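Local coordinates for RNA polymerase II subunit B1 CTD phosphatase RTR1 (Saccharomyces cerevisiae, PDB 5C2Y), which dephosphorylates the C-terminal heptapeptide repeats of RNA polymerase II, regulating the enzyme as its phosphorylation pattern changes during transcription, at residues E10-T15 against E50-Y55; V33-I38 against E135-R140. All blocks are in the same frame, centred on the assembly; numbering follows the deposited sequence.

Contact 1 of 2, residues E10-T15 against E50-Y55; sequences EDIKET and EKTLKY. With SO4 (sulfate ion), chain D.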
# COMPACT_ATOMS: atom_id res chain seq x y z
N GLU A 10 -13.82 -4.61 3.77
CA GLU A 10 -14.53 -5.28 4.83
C GLU A 10 -13.59 -6.19 5.63
O GLU A 10 -13.66 -6.23 6.86
CB GLU A 10 -15.72 -6.07 4.27
CG GLU A 10 -16.68 -6.57 5.36
CD GLU A 10 -17.24 -5.46 6.24
OE1 GLU A 10 -17.27 -4.28 5.79
OE2 GLU A 10 -17.65 -5.76 7.39
N ASP A 11 -12.70 -6.89 4.92
CA ASP A 11 -11.69 -7.72 5.59
C ASP A 11 -10.84 -6.89 6.56
O ASP A 11 -10.56 -7.32 7.67
CB ASP A 11 -10.77 -8.38 4.57
CG ASP A 11 -11.55 -9.21 3.56
OD1 ASP A 11 -12.80 -9.22 3.63
OD2 ASP A 11 -10.89 -9.87 2.73
N ILE A 12 -10.45 -5.71 6.10
CA ILE A 12 -9.69 -4.76 6.91
C ILE A 12 -10.48 -4.30 8.13
O ILE A 12 -9.91 -4.09 9.21
CB ILE A 12 -9.29 -3.56 6.05
CG1 ILE A 12 -8.40 -4.04 4.91
CG2 ILE A 12 -8.58 -2.53 6.86
CD1 ILE A 12 -8.12 -3.01 3.91
N LYS A 13 -11.79 -4.15 7.96
CA LYS A 13 -12.64 -3.64 9.03
C LYS A 13 -12.91 -4.75 10.05
O LYS A 13 -12.93 -4.50 11.25
CB LYS A 13 -13.96 -3.10 8.48
CG LYS A 13 -13.92 -1.70 7.85
CD LYS A 13 -15.28 -1.42 7.24
CE LYS A 13 -15.33 -0.15 6.39
NZ LYS A 13 -16.43 -0.27 5.37
N GLU A 14 -13.09 -5.98 9.55
CA GLU A 14 -13.41 -7.12 10.39
C GLU A 14 -12.18 -7.69 11.09
O GLU A 14 -12.23 -8.01 12.28
CB GLU A 14 -14.09 -8.23 9.56
CG GLU A 14 -15.59 -8.01 9.29
CD GLU A 14 -16.09 -8.77 8.05
OE1 GLU A 14 -15.27 -9.47 7.40
OE2 GLU A 14 -17.31 -8.66 7.72
N THR A 15 -11.08 -7.82 10.36
CA THR A 15 -9.89 -8.49 10.87
C THR A 15 -9.05 -7.60 11.79
O THR A 15 -8.29 -8.10 12.61
CB THR A 15 -9.02 -9.00 9.70
OG1 THR A 15 -9.86 -9.58 8.69
CG2 THR A 15 -7.99 -10.03 10.17
N GLU A 50 -8.58 -0.88 -6.20
CA GLU A 50 -7.99 0.42 -5.92
C GLU A 50 -8.63 1.13 -4.74
O GLU A 50 -7.99 1.94 -4.07
CB GLU A 50 -8.09 1.29 -7.16
CG GLU A 50 -7.54 0.63 -8.39
CD GLU A 50 -7.38 1.62 -9.51
OE1 GLU A 50 -8.08 2.66 -9.44
OE2 GLU A 50 -6.58 1.37 -10.45
N LYS A 51 -9.89 0.82 -4.51
CA LYS A 51 -10.68 1.41 -3.43
C LYS A 51 -10.14 0.96 -2.07
O LYS A 51 -10.12 1.72 -1.09
CB LYS A 51 -12.15 1.01 -3.60
CG LYS A 51 -13.16 1.66 -2.69
CD LYS A 51 -14.59 1.36 -3.18
CE LYS A 51 -14.81 -0.13 -3.48
NZ LYS A 51 -14.63 -0.50 -4.93
N THR A 52 -9.70 -0.28 -2.02
CA THR A 52 -9.15 -0.83 -0.79
C THR A 52 -7.76 -0.25 -0.54
O THR A 52 -7.48 0.26 0.55
CB THR A 52 -9.11 -2.36 -0.85
OG1 THR A 52 -10.45 -2.85 -0.99
CG2 THR A 52 -8.53 -2.95 0.41
N LEU A 53 -6.90 -0.28 -1.57
CA LEU A 53 -5.57 0.32 -1.46
C LEU A 53 -5.67 1.79 -1.04
O LEU A 53 -4.89 2.24 -0.19
CB LEU A 53 -4.79 0.19 -2.76
CG LEU A 53 -3.34 0.70 -2.78
CD1 LEU A 53 -2.50 0.01 -1.73
CD2 LEU A 53 -2.72 0.48 -4.12
N LYS A 54 -6.63 2.51 -1.61
CA LYS A 54 -6.86 3.91 -1.29
C LYS A 54 -7.39 4.08 0.12
O LYS A 54 -6.96 4.96 0.86
CB LYS A 54 -7.85 4.53 -2.29
CG LYS A 54 -7.21 5.06 -3.57
CD LYS A 54 -8.15 4.94 -4.76
CE LYS A 54 -9.37 5.85 -4.66
NZ LYS A 54 -9.04 7.28 -4.86
N TYR A 55 -8.36 3.24 0.47
CA TYR A 55 -8.94 3.29 1.81
C TYR A 55 -7.85 3.10 2.85
O TYR A 55 -7.83 3.75 3.89
CB TYR A 55 -10.03 2.23 1.96
CG TYR A 55 -10.45 1.95 3.39
CD1 TYR A 55 -11.21 2.88 4.09
CD2 TYR A 55 -10.10 0.77 4.03
CE1 TYR A 55 -11.59 2.64 5.39
CE2 TYR A 55 -10.49 0.52 5.33
CZ TYR A 55 -11.24 1.46 6.00
OH TYR A 55 -11.65 1.24 7.30
S SO4 D . -11.72 8.82 -3.96
O1 SO4 D . -11.90 8.43 -5.35
O2 SO4 D . -10.40 9.43 -3.79
O3 SO4 D . -11.84 7.62 -3.12
O4 SO4 D . -12.75 9.77 -3.55

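Contact 2 of 2, residues V33-I38 against E135-R140; sequences VITLEI and EALFAR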
# COMPACT_ATOMS: atom_id res chain seq x y z
N VAL A 33 -1.23 -2.79 17.18
CA VAL A 33 -1.99 -4.00 16.89
C VAL A 33 -2.75 -3.88 15.56
O VAL A 33 -2.65 -4.75 14.70
CB VAL A 33 -2.99 -4.34 18.01
CG1 VAL A 33 -3.90 -5.51 17.60
CG2 VAL A 33 -2.24 -4.70 19.28
N ILE A 34 -3.48 -2.79 15.39
CA ILE A 34 -4.17 -2.51 14.14
C ILE A 34 -3.21 -2.59 12.96
O ILE A 34 -3.50 -3.25 11.96
CB ILE A 34 -4.83 -1.11 14.18
CG1 ILE A 34 -6.13 -1.17 14.98
CG2 ILE A 34 -5.10 -0.59 12.76
CD1 ILE A 34 -6.63 0.16 15.42
N THR A 35 -2.05 -1.96 13.11
CA THR A 35 -1.06 -1.96 12.03
C THR A 35 -0.66 -3.37 11.60
O THR A 35 -0.84 -3.73 10.43
CB THR A 35 0.20 -1.17 12.44
OG1 THR A 35 -0.18 0.17 12.78
CG2 THR A 35 1.20 -1.13 11.30
N LEU A 36 -0.16 -4.18 12.53
CA LEU A 36 0.33 -5.52 12.16
C LEU A 36 -0.81 -6.41 11.70
O LEU A 36 -0.59 -7.42 11.03
CB LEU A 36 1.08 -6.19 13.31
CG LEU A 36 2.32 -5.46 13.82
CD1 LEU A 36 2.88 -6.21 15.01
CD2 LEU A 36 3.38 -5.28 12.73
N GLU A 37 -2.03 -6.03 12.05
CA GLU A 37 -3.17 -6.79 11.58
C GLU A 37 -3.44 -6.56 10.11
O GLU A 37 -3.73 -7.50 9.38
CB GLU A 37 -4.42 -6.47 12.41
CG GLU A 37 -4.50 -7.31 13.68
CD GLU A 37 -4.60 -8.80 13.39
OE1 GLU A 37 -4.91 -9.18 12.25
OE2 GLU A 37 -4.35 -9.61 14.31
N ILE A 38 -3.35 -5.30 9.67
CA ILE A 38 -3.47 -4.98 8.24
C ILE A 38 -2.34 -5.61 7.43
O ILE A 38 -2.57 -6.29 6.44
CB ILE A 38 -3.49 -3.46 8.01
CG1 ILE A 38 -4.74 -2.85 8.64
CG2 ILE A 38 -3.49 -3.16 6.55
CD1 ILE A 38 -4.64 -1.38 8.82
N GLU A 135 2.15 11.30 10.09
CA GLU A 135 1.49 11.32 11.38
C GLU A 135 1.23 9.88 11.80
O GLU A 135 0.74 9.08 11.00
CB GLU A 135 0.20 12.10 11.27
CG GLU A 135 -0.40 12.59 12.57
CD GLU A 135 -1.78 13.19 12.35
OE1 GLU A 135 -2.16 13.35 11.17
OE2 GLU A 135 -2.49 13.47 13.35
N ALA A 136 1.57 9.54 13.04
CA ALA A 136 1.36 8.17 13.53
C ALA A 136 -0.12 7.85 13.62
O ALA A 136 -0.96 8.72 13.88
CB ALA A 136 2.03 7.96 14.86
N LEU A 137 -0.43 6.58 13.41
CA LEU A 137 -1.80 6.14 13.31
C LEU A 137 -2.63 6.48 14.55
O LEU A 137 -3.76 6.94 14.42
CB LEU A 137 -1.85 4.64 13.06
CG LEU A 137 -3.21 3.99 13.21
CD1 LEU A 137 -4.19 4.61 12.22
CD2 LEU A 137 -3.07 2.49 13.01
N PHE A 138 -2.06 6.28 15.73
CA PHE A 138 -2.79 6.53 16.97
C PHE A 138 -3.16 8.01 17.10
O PHE A 138 -4.17 8.35 17.72
CB PHE A 138 -1.97 6.06 18.18
CG PHE A 138 -0.99 7.08 18.69
CD1 PHE A 138 0.14 7.40 17.97
CD2 PHE A 138 -1.20 7.71 19.92
CE1 PHE A 138 1.06 8.35 18.45
CE2 PHE A 138 -0.30 8.65 20.40
CZ PHE A 138 0.83 8.97 19.66
N ALA A 139 -2.35 8.88 16.50
CA ALA A 139 -2.63 10.31 16.44
C ALA A 139 -3.79 10.66 15.48
O ALA A 139 -4.35 11.75 15.56
CB ALA A 139 -1.38 11.05 16.03
N ARG A 140 -4.15 9.75 14.60
CA ARG A 140 -5.24 9.99 13.66
C ARG A 140 -6.56 9.59 14.27
O ARG A 140 -7.19 8.62 13.82
CB ARG A 140 -5.00 9.22 12.36
CG ARG A 140 -3.60 9.40 11.82
CD ARG A 140 -3.33 8.49 10.64
NE ARG A 140 -1.98 8.70 10.15
CZ ARG A 140 -1.53 8.29 8.97
NH1 ARG A 140 -2.33 7.61 8.16
NH2 ARG A 140 -0.27 8.55 8.61

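Contact 1 of 2, residues E10-T15 against E50-Y55
With CG anti to the backbone N (chi1 165°), the Tyr55 ring swings out from helix 50-56 toward helix 9-17, where Ile12 meets the ring's edge. Ile12 chi1, -62° measured to CG1, puts CG1 beside the backbone N and turns CG2 anti to it. Ile12 CG2 lies 3.9 Å from Tyr55 CE2, close to the ring plane, and the two side chains run past one another in opposite senses. The other branch of Ile12 reaches Thr52: CD1 meets its methyl CG2 at 3.5 Å, while Thr52 OG1 turns back to Asp49. The extended Lys13 chain passes the phenol end, CG standing 3.8 Å from Tyr55 OH. Lys13 NZ lies 6.0 Å from the centroid of the Tyr55 ring, a long cation-pi pair, at most weakly attractive.

This is helix-to-helix packing away from the zinc site; the segment axes stay 11.1 Å apart and diverge by 44°, a spacing bridged by side chains. Leu41 of helix 28-42 packs on Ile12. Lys54 NZ binds sulfate O2 at 2.8 Å and forms a salt bridge with Glu165. No hydrogen bond joins the two segments, which implies cohesion mainly through van der Waals and hydrophobic packing.

Contact 2 of 2, residues V33-I38 against E135-R140
The carbonyl oxygen of Glu135 is gripped twice by Arg140, through NH2 at 2.6 Å and NE at 2.9 Å, a side-on guanidinium clasp that ties the two ends of residues 135-140 together, while Leu137 between them packs against Ile34 and Thr35 of helix 28-42. This helix-to-loop contact joins an N-terminal helix to the loop between helices 119-129 and 151-157; residues 135-140 fall within the predicted RTR1-type zinc finger. The two donors approach differently: NH2 lies in the carbonyl plane, whereas NE stands 48° out of it. Both bonds are bent. Arg140 NH1 has a further partner in the carbonyl oxygen of Arg58, so the guanidinium links the loop to the chain just after helix 50-56.

Within the turn, Arg140 N hydrogen-bonds to Leu137 O at 2.8 Å. Leu137 CG is anti to its own backbone N (chi1 169°), which carries the isobutyl group toward the helix. Ile34 and Leu137 meet at about a right angle, whereas Thr35 and Leu137 lie alongside, their side chains running in opposite directions. Thr35 OG1 hydrogen-bonds to the carbonyl oxygen of Ala31, one turn earlier, which satisfies this buried hydroxyl although it borders an apolar group. A single methyl makes both cross-segment contacts: Leu137 CD2 lies 3.7 Å from Ile34 CG2 and 3.7 Å from Thr35 OG1.

Helix 28-42 ties the two contacts together, because it follows helix 9-17 and precedes helix 50-56, the two partners of contact 1, and itself supplies the first segment of contact 2. The contact centres are 14 Å apart, yet their residues touch: Ile12 CG2 lies 4.3 Å from Ile38 CG1, and Thr15 O is 3.6 Å from Glu37 OE1, both as packing. Phe59 adds a second route, meeting Tyr55 edge-to-face and also touching Ile38. The segments alternate along the chain, so the two contacts cross in sequence. Both lie away from the zinc ion held by Cys78, Cys83, Cys117 and His121: contact 1 joins helices 9-17 and 50-56, contact 2 helix 28-42 and the loop before helix 151-157.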